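Long-range contacts in WlaRA, TDP-fucose-3,4-ketoisomerase (Campylobacter jejuni subsp. jejuni 81116, PDB 5TPV), which is a cupin-fold enzyme of the WxcM-like family that binds thymidine-5'-diphosphate and pairs with a second copy of itself: residues S64-I69 against Q96-S101; E55-A60 against G86-K91; Y38-D43 against K102-L107; A60-C65 against N81-G86. One frame throughout, in Å; residues are numbered along the deposited sequence.

Contact 1 (S64-I69 against Q96-S101); sequences SCEILI and QMYNFS
Residues 64-69 run antiparallel to 96-101, their strands 158° apart in direction, within the five-stranded sheet of this cupin-type beta sandwich. Ser64 is held twice by Ser101: its N donates to Ser101 OG (3.1 Å), and its O receives Ser101 N nearly along the C=O axis. Ser101 OG is also hydrogen-bonded to Asp103 OD2. Cys65 brings CB to 3.3 Å from Phe100 CD2, with SG oblique to that ring in a sulfur-aromatic contact. Glu66 forms a hydrogen-bonded pair with Tyr98, and its CB sits over one face of the Tyr98 ring, 4.2 Å from the centroid, a CH-pi contact. With CG anti to the backbone N (chi1 -155°) and the chain extended, the carboxylate reaches two donors, each above its plane: Tyr98 OH lies 2.7 Å from OE1 of Glu66, and Asn99 ND2 3.0 Å from OE2 of Glu66. Ile67, in a non-hydrogen-bonded pair with Met97, points to the other face, where its CD1 lies alongside Met97 CG at 3.8 Å. Leu68 N donates to Gln96 O (2.8 Å) and Leu68 O accepts Gln96 N, while Leu68 CB rests 4.0 Å from Tyr98 CE2. The chemistry is thus split by the sheet: Ile67 and Met97 give an apolar inner face, whereas on the outer face a phenol and an amide fix the Glu66 carboxylate and probably stabilise its charge.

Contact 2 (E55-A60 against G86-K91); sequences EFIFIA and GLYIDK
Two neighbouring strands of the six-stranded antiparallel sheet, near the middle of the cupin-type beta sandwich, meet here: 56-60 and 86-89, their directions 163° apart. Phe58 and Leu87 form a hydrogen-bonded pair closed by two backbone bonds; Phe58 N lies 2.9 Å from Leu87 O, approaching from above the carbonyl plane. Phe56 and Ile89 form the next such pair, with Ile89 N donating at 3.1 Å to Phe56 O and a weak return bond from Phe56 N to Ile89 O. All four side chains share the face turned to the other sheet. There Ile89 puts CG1 in the crowded position between its backbone N and carbonyl carbon (chi1 72°), which brings CD1 to the edge of the Phe58 ring, 3.8 Å from CE2 of Phe58, and also near the Phe56 ring. On the opposite face Ile57 CG1 meets the edge of the Tyr88 ring, 4.2 Å from CD1 of Tyr88. Gly86, without a side chain, packs its CA against Phe58 O at 3.1 Å, the backbones lying close. Past the strand ends, Glu55 reaches out so that its OE1 meets the hydroxyl end of Tyr88 in the ring plane, the carboxylate plane turned 84° from the ring. Tyr88 OH donates to Glu55 OE1 from above the carboxylate plane over a very short 2.4 Å, perhaps shortened by coordinate error. Asp90 OD2, which accepts Lys91 N through its anti lone pair, stands 4.1 Å from OE1 of Glu55. The phenol probably helps Glu55 stay charged, while the nearby Asp90 carboxylate would work against that.

Contact 3 (Y38-D43 against K102-L107); sequences YDFLDD and KDCILL
The tight part of this contact is one aromatic edge. Phe40 has CG anti to its carbonyl carbon (chi1 -65°), which directs the ring at 102-107, and its CE2 comes to 3.4 Å from Cys104 O, with that oxygen near the ring plane. CE2 of Phe40 also touches the Cys104 side chain, whose CB is 3.8 Å from it. Cys104 SG, anti to its own backbone N, lies obliquely 5.1 Å from the Phe40 centroid in a sulfur-aromatic contact. Leu106 CB sits more loosely at the tip of the ring, 4.5 Å from CZ of Phe40. Nearer the start of the segment, Tyr38 lays its backbone near Cys104 O and its CB 4.4 Å from Ile105 CG1.

The other side is joined by water: no direct hydrogen bond links the two segments. One water accepts Asp39 N at 2.7 Å and donates to both Lys102 O and Cys104 O, the latter at 2.6 Å. A second water bridges Phe40 O and Lys102 O, lying 2.5 Å from Lys102 O, so this carbonyl receives two waters. The exposed side chains of Asp39 and Lys102 flank this hydrated seam.

Phe40 stacks on Phe100, joining the loop after strand 33-38 to the loop that follows strand 94-98 of the other sheet. Strand 105-110 pairs on one side with 33-38, through Leu106 and Ile37, and on the other with 56-62. Tyr38 extends this sheet into a strand of the second subunit, where Asn19 of that subunit binds its OH.

Contact 4 (A60-C65 against N81-G86); sequences ALNGSC and NNKTKG
Of the polar links, one is direct. Lys83 NZ donates to Leu61 O over 2.7 Å, nearly along the C=O axis. The lysine curls: CG, anti to the carbonyl carbon (chi1 -81°), lies 3.3 Å from Leu61 O, and bends at chi3 (-97°) and chi4 (-53°) turn NZ back onto the same oxygen. Lys83 also makes a cation-pi contact with Tyr38 of the second subunit, so the ammonium has a carbonyl on one subunit and a ring of the other as partners, probably stabilising its charge.

Water provides the remaining polar bridges. One molecule accepts Ala60 N at 2.9 Å and donates to Asn82 O and Lys85 O, the latter at 2.5 Å, linking the start of 60-65 to both ends of the 82-85 turn. Another donates to Asn81 O at 2.8 Å and weakly to Gly63 O.

Here strand 56-62 is interrupted near its end by a classic beta bulge, Leu61 and Asn62 both facing Ile105, and the chain turns a corner from one sheet of the sandwich toward the other. Gly63, with positive phi, follows it. A type I turn from Asn82 to Lys85 leads the chain into strand 85-89.

Packing is close at one place: Ser64 CB lies 3.5 Å from Asn81 CB, beside a CA-H...O contact of Asn81 CA with Gly63 O at 3.4 Å. Ala60 CB faces the backbone N of Asn81 more loosely, 4.0 Å away.

Overall arrangement
Contacts 1 and 2 lie on the two facing sheets of the sandwich, centres about 13 Å apart, and meet in its interior where Ile67 CG2 reaches Leu87 CD2 at 3.6 Å. Contact 4 joins them along the chain, sharing Ser64 and Cys65 with contact 1 and Ala60 and Gly86 with contact 2. Contact 3 lies beside contacts 1 and 4, its centre about 10 and 12 Å from theirs: Phe100 CE2 lies 3.4 Å from Phe40 CE1, and Ile105 N 3.0 Å from Asn62 O. Thymidine-5'-diphosphate is near contact 1, with the Met97 side chain about 5 Å away and Arg46 of the pocket paired to Met97 by backbone. Contacts 3 and 4 both touch the second subunit.

Contact 1 (S64-I69 against Q96-S101)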
loop_
_atom_site.group_PDB
_atom_site.type_symbol
_atom_site.label_atom_id
_atom_site.label_comp_id
_atom_site.label_asym_id
_atom_site.label_seq_id
_atom_site.Cartn_x
_atom_site.Cartn_y
_atom_site.Cartn_z
ATOM N N SER B 64 3.455 12.851 -9.922
ATOM C CA SER B 64 3.310 13.920 -8.953
ATOM C C SER B 64 1.871 14.400 -8.922
ATOM O O SER B 64 1.114 14.260 -9.877
ATOM C CB SER B 64 4.219 15.116 -9.300
ATOM O OG SER B 64 3.912 15.585 -10.599
ATOM N N CYS B 65 1.506 14.970 -7.795
ATOM C CA CYS B 65 0.230 15.648 -7.701
ATOM C C CYS B 65 0.393 16.699 -6.586
ATOM O O CYS B 65 1.469 16.775 -5.962
ATOM C CB CYS B 65 -0.865 14.622 -7.377
ATOM S SG CYS B 65 -0.650 13.833 -5.752
ATOM N N GLU B 66 -0.664 17.494 -6.372
ATOM C CA GLU B 66 -0.693 18.564 -5.386
ATOM C C GLU B 66 -1.855 18.262 -4.465
ATOM O O GLU B 66 -2.932 17.837 -4.877
ATOM C CB GLU B 66 -0.914 19.925 -6.069
ATOM C CG GLU B 66 -0.396 21.111 -5.289
ATOM C CD GLU B 66 -0.547 22.434 -6.038
ATOM O OE1 GLU B 66 -1.058 23.405 -5.424
ATOM O OE2 GLU B 66 -0.198 22.483 -7.235
ATOM N N ILE B 67 -1.635 18.489 -3.192
ATOM C CA ILE B 67 -2.719 18.412 -2.230
ATOM C C ILE B 67 -2.931 19.701 -1.444
ATOM O O ILE B 67 -1.966 20.324 -0.957
ATOM C CB ILE B 67 -2.508 17.244 -1.284
ATOM C CG1 ILE B 67 -3.597 17.193 -0.232
ATOM C CG2 ILE B 67 -1.173 17.329 -0.592
ATOM C CD1 ILE B 67 -3.739 15.838 0.378
ATOM N N LEU B 68 -4.193 20.078 -1.264
ATOM C CA LEU B 68 -4.539 21.204 -0.375
ATOM C C LEU B 68 -5.191 20.581 0.825
ATOM O O LEU B 68 -6.058 19.716 0.656
ATOM C CB LEU B 68 -5.448 22.216 -1.055
ATOM C CG LEU B 68 -6.262 23.234 -0.253
ATOM C CD1 LEU B 68 -6.998 24.128 -1.260
ATOM C CD2 LEU B 68 -7.323 22.545 0.619
ATOM N N ILE B 69 -4.705 20.963 2.006
ATOM C CA ILE B 69 -5.301 20.554 3.275
ATOM C C ILE B 69 -5.767 21.809 4.053
ATOM O O ILE B 69 -5.164 22.889 3.920
ATOM C CB ILE B 69 -4.371 19.758 4.199
ATOM C CG1 ILE B 69 -3.036 20.473 4.410
ATOM C CG2 ILE B 69 -4.116 18.368 3.658
ATOM C CD1 ILE B 69 -2.116 19.724 5.331
ATOM N N GLN B 96 -8.258 18.219 -0.587
ATOM C CA GLN B 96 -8.522 18.103 -1.992
ATOM C C GLN B 96 -7.215 17.879 -2.794
ATOM O O GLN B 96 -6.183 18.479 -2.522
ATOM C CB GLN B 96 -9.267 19.377 -2.413
ATOM C CG GLN B 96 -9.655 19.413 -3.874
ATOM C CD GLN B 96 -10.164 20.792 -4.291
ATOM O OE1 GLN B 96 -9.447 21.786 -4.183
ATOM N NE2 GLN B 96 -11.405 20.851 -4.784
ATOM N N MET B 97 -7.249 16.986 -3.779
ATOM C CA MET B 97 -6.090 16.697 -4.618
ATOM C C MET B 97 -6.340 16.903 -6.071
ATOM O O MET B 97 -7.411 16.577 -6.544
ATOM C CB MET B 97 -5.694 15.270 -4.443
ATOM C CG MET B 97 -5.504 15.101 -2.961
ATOM S SD MET B 97 -5.323 13.405 -2.511
ATOM C CE MET B 97 -7.075 13.257 -2.063
ATOM N N TYR B 98 -5.334 17.442 -6.743
ATOM C CA TYR B 98 -5.514 17.936 -8.076
ATOM C C TYR B 98 -4.124 18.040 -8.705
ATOM O O TYR B 98 -3.106 17.691 -8.092
ATOM C CB TYR B 98 -6.235 19.282 -8.007
ATOM C CG TYR B 98 -5.551 20.246 -7.107
ATOM C CD1 TYR B 98 -4.629 21.152 -7.598
ATOM C CD2 TYR B 98 -5.804 20.241 -5.756
ATOM C CE1 TYR B 98 -3.959 22.037 -6.756
ATOM C CE2 TYR B 98 -5.154 21.126 -4.904
ATOM C CZ TYR B 98 -4.247 22.033 -5.403
ATOM O OH TYR B 98 -3.589 22.868 -4.515
ATOM N N ASN B 99 -4.121 18.454 -9.966
ATOM C CA ASN B 99 -2.920 18.641 -10.747
ATOM C C ASN B 99 -2.155 17.345 -10.870
ATOM O O ASN B 99 -0.914 17.315 -10.716
ATOM C CB ASN B 99 -2.025 19.707 -10.088
ATOM C CG ASN B 99 -2.507 21.128 -10.338
ATOM O OD1 ASN B 99 -3.441 21.350 -11.088
ATOM N ND2 ASN B 99 -1.868 22.098 -9.677
ATOM N N PHE B 100 -2.877 16.257 -11.082
ATOM C CA PHE B 100 -2.189 14.963 -11.186
ATOM C C PHE B 100 -1.468 14.821 -12.514
ATOM O O PHE B 100 -2.095 15.032 -13.525
ATOM C CB PHE B 100 -3.222 13.838 -11.175
ATOM C CG PHE B 100 -3.942 13.684 -9.865
ATOM C CD1 PHE B 100 -5.177 14.282 -9.676
ATOM C CD2 PHE B 100 -3.353 12.971 -8.811
ATOM C CE1 PHE B 100 -5.859 14.139 -8.466
ATOM C CE2 PHE B 100 -4.020 12.834 -7.604
ATOM C CZ PHE B 100 -5.284 13.430 -7.424
ATOM N N SER B 101 -0.224 14.376 -12.545
ATOM C CA SER B 101 0.343 13.920 -13.810
ATOM C C SER B 101 -0.382 12.672 -14.352
ATOM O O SER B 101 -1.090 11.954 -13.621
ATOM C CB SER B 101 1.852 13.715 -13.676
ATOM O OG SER B 101 2.187 12.677 -12.763
#

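Contact 2 (E55-A60 against G86-K91)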
loop_
_atom_site.group_PDB
_atom_site.type_symbol
_atom_site.label_atom_id
_atom_site.label_comp_id
_atom_site.label_asym_id
_atom_site.label_seq_id
_atom_site.Cartn_x
_atom_site.Cartn_y
_atom_site.Cartn_z
ATOM N N GLU B 55 -6.784 8.709 10.120
ATOM C CA GLU B 55 -5.561 9.347 9.709
ATOM C C GLU B 55 -5.045 8.710 8.391
ATOM O O GLU B 55 -5.440 7.603 8.004
ATOM C CB GLU B 55 -4.554 9.148 10.843
ATOM C CG GLU B 55 -4.885 9.866 12.129
ATOM C CD GLU B 55 -4.028 9.369 13.284
ATOM O OE1 GLU B 55 -2.788 9.630 13.313
ATOM O OE2 GLU B 55 -4.621 8.704 14.157
ATOM N N PHE B 56 -4.161 9.430 7.723
ATOM C CA PHE B 56 -3.742 9.122 6.354
ATOM C C PHE B 56 -2.257 9.384 6.214
ATOM O O PHE B 56 -1.751 10.305 6.839
ATOM C CB PHE B 56 -4.463 9.956 5.310
ATOM C CG PHE B 56 -5.912 9.666 5.263
ATOM C CD1 PHE B 56 -6.368 8.516 4.662
ATOM C CD2 PHE B 56 -6.833 10.533 5.847
ATOM C CE1 PHE B 56 -7.707 8.163 4.669
ATOM C CE2 PHE B 56 -8.193 10.204 5.845
ATOM C CZ PHE B 56 -8.622 9.024 5.285
ATOM N N ILE B 57 -1.577 8.539 5.432
ATOM C CA ILE B 57 -0.374 8.973 4.690
ATOM C C ILE B 57 -0.550 8.860 3.165
ATOM O O ILE B 57 -0.960 7.841 2.654
ATOM C CB ILE B 57 0.810 8.107 5.123
ATOM C CG1 ILE B 57 1.146 8.380 6.567
ATOM C CG2 ILE B 57 2.092 8.444 4.367
ATOM C CD1 ILE B 57 2.101 7.370 7.140
ATOM N N PHE B 58 -0.208 9.916 2.456
ATOM C CA PHE B 58 -0.371 10.045 1.018
ATOM C C PHE B 58 1.048 9.983 0.417
ATOM O O PHE B 58 1.951 10.696 0.858
ATOM C CB PHE B 58 -0.978 11.425 0.635
ATOM C CG PHE B 58 -2.349 11.675 1.193
ATOM C CD1 PHE B 58 -3.459 11.181 0.558
ATOM C CD2 PHE B 58 -2.524 12.378 2.381
ATOM C CE1 PHE B 58 -4.730 11.355 1.099
ATOM C CE2 PHE B 58 -3.782 12.566 2.921
ATOM C CZ PHE B 58 -4.891 12.060 2.275
ATOM N N ILE B 59 1.214 9.178 -0.615
ATOM C CA ILE B 59 2.502 8.984 -1.272
ATOM C C ILE B 59 2.261 8.953 -2.771
ATOM O O ILE B 59 1.377 8.205 -3.248
ATOM C CB ILE B 59 3.078 7.627 -0.817
ATOM C CG1 ILE B 59 3.132 7.516 0.690
ATOM C CG2 ILE B 59 4.455 7.340 -1.396
ATOM C CD1 ILE B 59 3.364 6.109 1.177
ATOM N N ALA B 60 3.014 9.782 -3.509
ATOM C CA ALA B 60 3.075 9.667 -4.936
ATOM C C ALA B 60 4.109 8.614 -5.304
ATOM O O ALA B 60 5.291 8.918 -5.346
ATOM C CB ALA B 60 3.418 11.010 -5.550
ATOM N N GLY B 86 6.194 11.143 2.102
ATOM C CA GLY B 86 4.754 11.190 2.130
ATOM C C GLY B 86 4.264 12.252 3.082
ATOM O O GLY B 86 4.992 12.767 3.942
ATOM N N LEU B 87 2.987 12.540 2.923
ATOM C CA LEU B 87 2.281 13.486 3.764
ATOM C C LEU B 87 1.402 12.743 4.710
ATOM O O LEU B 87 0.443 12.078 4.270
ATOM C CB LEU B 87 1.409 14.392 2.896
ATOM C CG LEU B 87 0.456 15.319 3.674
ATOM C CD1 LEU B 87 1.258 16.285 4.534
ATOM C CD2 LEU B 87 -0.372 16.088 2.659
ATOM N N TYR B 88 1.779 12.786 5.984
ATOM C CA TYR B 88 0.903 12.413 7.101
ATOM C C TYR B 88 -0.069 13.552 7.458
ATOM O O TYR B 88 0.346 14.712 7.630
ATOM C CB TYR B 88 1.741 12.115 8.326
ATOM C CG TYR B 88 0.888 11.977 9.566
ATOM C CD1 TYR B 88 0.243 10.794 9.846
ATOM C CD2 TYR B 88 0.667 13.065 10.412
ATOM C CE1 TYR B 88 -0.619 10.673 10.918
ATOM C CE2 TYR B 88 -0.181 12.959 11.509
ATOM C CZ TYR B 88 -0.801 11.768 11.769
ATOM O OH TYR B 88 -1.642 11.670 12.854
ATOM N N ILE B 89 -1.354 13.249 7.572
ATOM C CA ILE B 89 -2.288 14.196 8.151
ATOM C C ILE B 89 -3.075 13.513 9.219
ATOM O O ILE B 89 -3.416 12.351 9.111
ATOM C CB ILE B 89 -3.289 14.817 7.174
ATOM C CG1 ILE B 89 -4.371 13.813 6.701
ATOM C CG2 ILE B 89 -2.551 15.455 6.030
ATOM C CD1 ILE B 89 -5.453 14.440 5.811
ATOM N N ASP B 90 -3.423 14.287 10.236
ATOM C CA ASP B 90 -4.234 13.749 11.351
ATOM C C ASP B 90 -5.709 13.749 10.943
ATOM O O ASP B 90 -6.074 14.277 9.884
ATOM C CB ASP B 90 -4.047 14.681 12.552
ATOM C CG ASP B 90 -4.194 13.986 13.904
ATOM O OD1 ASP B 90 -3.492 14.494 14.822
ATOM O OD2 ASP B 90 -4.963 12.993 14.033
ATOM N N LYS B 91 -6.557 13.184 11.776
ATOM C CA LYS B 91 -7.997 13.190 11.466
ATOM C C LYS B 91 -8.665 14.582 11.432
ATOM O O LYS B 91 -8.106 15.586 11.877
ATOM C CB LYS B 91 -8.731 12.277 12.424
ATOM C CG LYS B 91 -8.537 12.565 13.887
ATOM C CD LYS B 91 -9.476 11.692 14.709
ATOM C CE LYS B 91 -8.859 11.329 16.036
ATOM N NZ LYS B 91 -9.800 10.600 16.936
#

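Contact 3 (Y38-D43 against K102-L107)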
loop_
_atom_site.group_PDB
_atom_site.type_symbol
_atom_site.label_atom_id
_atom_site.label_comp_id
_atom_site.label_asym_id
_atom_site.label_seq_id
_atom_site.Cartn_x
_atom_site.Cartn_y
_atom_site.Cartn_z
ATOM N N TYR B 38 -5.242 6.051 -9.700
ATOM C CA TYR B 38 -4.409 6.096 -10.900
ATOM C C TYR B 38 -5.263 6.367 -12.152
ATOM O O TYR B 38 -6.493 6.492 -12.062
ATOM C CB TYR B 38 -3.667 4.767 -11.001
ATOM C CG TYR B 38 -4.566 3.524 -11.023
ATOM C CD1 TYR B 38 -4.988 2.942 -12.209
ATOM C CD2 TYR B 38 -4.922 2.904 -9.855
ATOM C CE1 TYR B 38 -5.822 1.842 -12.229
ATOM C CE2 TYR B 38 -5.705 1.771 -9.851
ATOM C CZ TYR B 38 -6.172 1.258 -11.022
ATOM O OH TYR B 38 -6.969 0.106 -10.917
ATOM N N ASP B 39 -4.594 6.494 -13.292
ATOM C CA ASP B 39 -5.185 6.741 -14.625
ATOM C C ASP B 39 -5.962 8.029 -14.651
ATOM O O ASP B 39 -7.141 8.046 -15.021
ATOM C CB ASP B 39 -6.088 5.589 -15.079
ATOM C CG ASP B 39 -5.308 4.399 -15.596
ATOM O OD1 ASP B 39 -4.053 4.362 -15.526
ATOM O OD2 ASP B 39 -5.994 3.480 -16.059
ATOM N N PHE B 40 -5.297 9.086 -14.195
ATOM C CA PHE B 40 -5.933 10.368 -14.012
ATOM C C PHE B 40 -6.038 11.045 -15.379
ATOM O O PHE B 40 -5.068 11.083 -16.138
ATOM C CB PHE B 40 -5.099 11.256 -13.091
ATOM C CG PHE B 40 -4.981 10.731 -11.692
ATOM C CD1 PHE B 40 -5.964 11.026 -10.728
ATOM C CD2 PHE B 40 -3.893 9.956 -11.322
ATOM C CE1 PHE B 40 -5.831 10.565 -9.445
ATOM C CE2 PHE B 40 -3.740 9.528 -10.017
ATOM C CZ PHE B 40 -4.724 9.804 -9.088
ATOM N N LEU B 41 -7.212 11.589 -15.682
ATOM C CA LEU B 41 -7.360 12.451 -16.868
ATOM C C LEU B 41 -7.107 13.882 -16.412
ATOM O O LEU B 41 -6.917 14.119 -15.202
ATOM C CB LEU B 41 -8.718 12.233 -17.523
ATOM C CG LEU B 41 -8.932 10.739 -17.801
ATOM C CD1 LEU B 41 -10.398 10.312 -17.896
ATOM C CD2 LEU B 41 -8.175 10.312 -19.037
ATOM N N ASP B 42 -7.068 14.813 -17.366
ATOM C CA ASP B 42 -6.434 16.158 -17.203
ATOM C C ASP B 42 -6.756 17.016 -15.965
ATOM O O ASP B 42 -5.916 17.659 -15.330
ATOM C CB ASP B 42 -6.821 17.023 -18.412
ATOM C CG ASP B 42 -5.909 16.806 -19.586
ATOM O OD1 ASP B 42 -5.447 17.825 -20.132
ATOM O OD2 ASP B 42 -5.639 15.633 -19.938
ATOM N N ASP B 43 -8.035 17.000 -15.661
ATOM C CA ASP B 43 -8.724 17.951 -14.807
ATOM C C ASP B 43 -9.193 17.246 -13.532
ATOM O O ASP B 43 -10.000 17.783 -12.788
ATOM C CB ASP B 43 -9.994 18.272 -15.581
ATOM C CG ASP B 43 -10.572 17.008 -16.239
ATOM O OD1 ASP B 43 -9.766 16.104 -16.609
ATOM O OD2 ASP B 43 -11.811 16.903 -16.369
ATOM N N LYS B 102 -0.248 12.430 -15.652
ATOM C CA LYS B 102 -0.968 11.336 -16.332
ATOM C C LYS B 102 -0.483 10.003 -15.798
ATOM O O LYS B 102 -1.258 9.090 -15.669
ATOM C CB LYS B 102 -0.792 11.349 -17.868
ATOM C CG LYS B 102 0.663 11.411 -18.366
ATOM C CD LYS B 102 1.053 10.465 -19.514
ATOM C CE LYS B 102 1.975 9.307 -19.117
ATOM N NZ LYS B 102 1.271 8.082 -18.619
ATOM N N ASP B 103 0.793 9.925 -15.474
ATOM C CA ASP B 103 1.417 8.747 -14.895
ATOM C C ASP B 103 1.365 8.697 -13.354
ATOM O O ASP B 103 1.955 7.794 -12.771
ATOM C CB ASP B 103 2.905 8.690 -15.316
ATOM C CG ASP B 103 3.699 9.952 -14.983
ATOM O OD1 ASP B 103 4.947 9.950 -15.127
ATOM O OD2 ASP B 103 3.107 10.960 -14.573
ATOM N N CYS B 104 0.684 9.628 -12.692
ATOM C CA CYS B 104 0.617 9.650 -11.242
ATOM C C CYS B 104 -0.015 8.346 -10.735
ATOM O O CYS B 104 -1.005 7.878 -11.239
ATOM C CB CYS B 104 -0.181 10.814 -10.684
ATOM S SG CYS B 104 -0.017 10.870 -8.863
ATOM N N ILE B 105 0.614 7.740 -9.749
ATOM C CA ILE B 105 -0.038 6.721 -8.922
ATOM C C ILE B 105 0.015 7.189 -7.488
ATOM O O ILE B 105 1.095 7.412 -6.928
ATOM C CB ILE B 105 0.673 5.354 -8.988
ATOM C CG1 ILE B 105 0.658 4.857 -10.446
ATOM C CG2 ILE B 105 0.047 4.318 -8.039
ATOM C CD1 ILE B 105 1.730 3.784 -10.681
ATOM N N LEU B 106 -1.158 7.315 -6.888
ATOM C CA LEU B 106 -1.256 7.849 -5.533
ATOM C C LEU B 106 -1.577 6.701 -4.629
ATOM O O LEU B 106 -2.588 6.059 -4.840
ATOM C CB LEU B 106 -2.386 8.878 -5.411
ATOM C CG LEU B 106 -2.565 9.439 -3.994
ATOM C CD1 LEU B 106 -1.428 10.326 -3.594
ATOM C CD2 LEU B 106 -3.875 10.227 -3.943
ATOM N N LEU B 107 -0.709 6.454 -3.650
ATOM C CA LEU B 107 -0.974 5.469 -2.620
ATOM C C LEU B 107 -1.306 6.164 -1.288
ATOM O O LEU B 107 -0.578 7.060 -0.826
ATOM C CB LEU B 107 0.250 4.606 -2.451
ATOM C CG LEU B 107 0.296 3.547 -1.355
ATOM C CD1 LEU B 107 -0.715 2.458 -1.580
ATOM C CD2 LEU B 107 1.688 2.943 -1.172
HETATM O O HOH W 1 -2.092 7.431 -13.589
HETATM O O HOH W 2 -3.343 8.907 -17.002
#

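Contact 4 (A60-C65 against N81-G86)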
loop_
_atom_site.group_PDB
_atom_site.type_symbol
_atom_site.label_atom_id
_atom_site.label_comp_id
_atom_site.label_asym_id
_atom_site.label_seq_id
_atom_site.Cartn_x
_atom_site.Cartn_y
_atom_site.Cartn_z
ATOM N N ALA B 60 3.014 9.782 -3.509
ATOM C CA ALA B 60 3.075 9.667 -4.936
ATOM C C ALA B 60 4.109 8.614 -5.304
ATOM O O ALA B 60 5.291 8.918 -5.346
ATOM C CB ALA B 60 3.418 11.010 -5.550
ATOM N N LEU B 61 3.674 7.384 -5.516
ATOM C CA LEU B 61 4.561 6.310 -5.933
ATOM C C LEU B 61 5.074 6.505 -7.308
ATOM O O LEU B 61 6.135 6.058 -7.629
ATOM C CB LEU B 61 3.840 4.988 -6.031
ATOM C CG LEU B 61 3.373 4.344 -4.754
ATOM C CD1 LEU B 61 2.959 2.920 -5.025
ATOM C CD2 LEU B 61 4.470 4.373 -3.718
ATOM N N ASN B 62 4.278 7.117 -8.162
ATOM C CA ASN B 62 4.812 7.539 -9.420
ATOM C C ASN B 62 4.232 8.892 -9.808
ATOM O O ASN B 62 3.169 9.275 -9.353
ATOM C CB ASN B 62 4.565 6.434 -10.455
ATOM C CG ASN B 62 5.575 6.482 -11.599
ATOM O OD1 ASN B 62 6.783 6.644 -11.402
ATOM N ND2 ASN B 62 5.058 6.427 -12.808
ATOM N N GLY B 63 4.948 9.643 -10.613
ATOM C CA GLY B 63 4.524 10.990 -10.961
ATOM C C GLY B 63 4.407 11.953 -9.794
ATOM O O GLY B 63 5.105 11.888 -8.783
ATOM N N SER B 64 3.455 12.851 -9.922
ATOM C CA SER B 64 3.310 13.920 -8.953
ATOM C C SER B 64 1.871 14.400 -8.922
ATOM O O SER B 64 1.114 14.260 -9.877
ATOM C CB SER B 64 4.219 15.116 -9.300
ATOM O OG SER B 64 3.912 15.585 -10.599
ATOM N N CYS B 65 1.506 14.970 -7.795
ATOM C CA CYS B 65 0.230 15.648 -7.701
ATOM C C CYS B 65 0.393 16.699 -6.586
ATOM O O CYS B 65 1.469 16.775 -5.962
ATOM C CB CYS B 65 -0.865 14.622 -7.377
ATOM S SG CYS B 65 -0.650 13.833 -5.752
ATOM N N ASN B 81 5.705 14.224 -5.035
ATOM C CA ASN B 81 6.399 13.824 -6.249
ATOM C C ASN B 81 7.551 12.837 -6.140
ATOM O O ASN B 81 8.270 12.659 -7.117
ATOM C CB ASN B 81 6.897 15.049 -7.044
ATOM C CG ASN B 81 7.911 15.905 -6.297
ATOM O OD1 ASN B 81 8.163 17.029 -6.721
ATOM N ND2 ASN B 81 8.447 15.443 -5.198
ATOM N N ASN B 82 7.769 12.220 -5.003
ATOM C CA ASN B 82 8.641 11.059 -5.031
ATOM C C ASN B 82 8.376 10.040 -3.954
ATOM O O ASN B 82 7.679 10.321 -2.990
ATOM C CB ASN B 82 10.108 11.464 -4.999
ATOM C CG ASN B 82 10.562 11.787 -3.609
ATOM O OD1 ASN B 82 10.084 12.732 -3.045
ATOM N ND2 ASN B 82 11.501 11.035 -3.077
ATOM N N LYS B 83 8.972 8.870 -4.149
ATOM C CA LYS B 83 8.680 7.663 -3.362
ATOM C C LYS B 83 9.279 7.654 -1.982
ATOM O O LYS B 83 8.984 6.751 -1.216
ATOM C CB LYS B 83 9.222 6.426 -4.072
ATOM C CG LYS B 83 8.306 5.937 -5.156
ATOM C CD LYS B 83 8.852 4.660 -5.777
ATOM C CE LYS B 83 9.626 4.911 -7.060
ATOM N NZ LYS B 83 8.804 5.702 -8.008
ATOM N N THR B 84 10.138 8.613 -1.659
ATOM C CA THR B 84 10.787 8.614 -0.335
ATOM C C THR B 84 10.158 9.539 0.683
ATOM O O THR B 84 10.666 9.732 1.782
ATOM C CB THR B 84 12.228 9.056 -0.458
ATOM O OG1 THR B 84 12.200 10.408 -0.909
ATOM C CG2 THR B 84 12.961 8.187 -1.481
ATOM N N LYS B 85 9.051 10.131 0.289
ATOM C CA LYS B 85 8.370 11.138 1.079
ATOM C C LYS B 85 6.847 10.877 0.994
ATOM O O LYS B 85 6.293 10.370 -0.011
ATOM C CB LYS B 85 8.804 12.507 0.574
ATOM C CG LYS B 85 7.776 13.359 -0.149
ATOM C CD LYS B 85 8.458 14.596 -0.747
ATOM C CE LYS B 85 7.509 15.470 -1.551
ATOM N NZ LYS B 85 6.965 16.529 -0.656
ATOM N N GLY B 86 6.194 11.143 2.102
ATOM C CA GLY B 86 4.754 11.190 2.130
ATOM C C GLY B 86 4.264 12.252 3.082
ATOM O O GLY B 86 4.992 12.767 3.942
HETATM O O HOH W 3 5.229 11.158 -2.182
HETATM O O HOH W 4 7.982 12.647 -9.901
#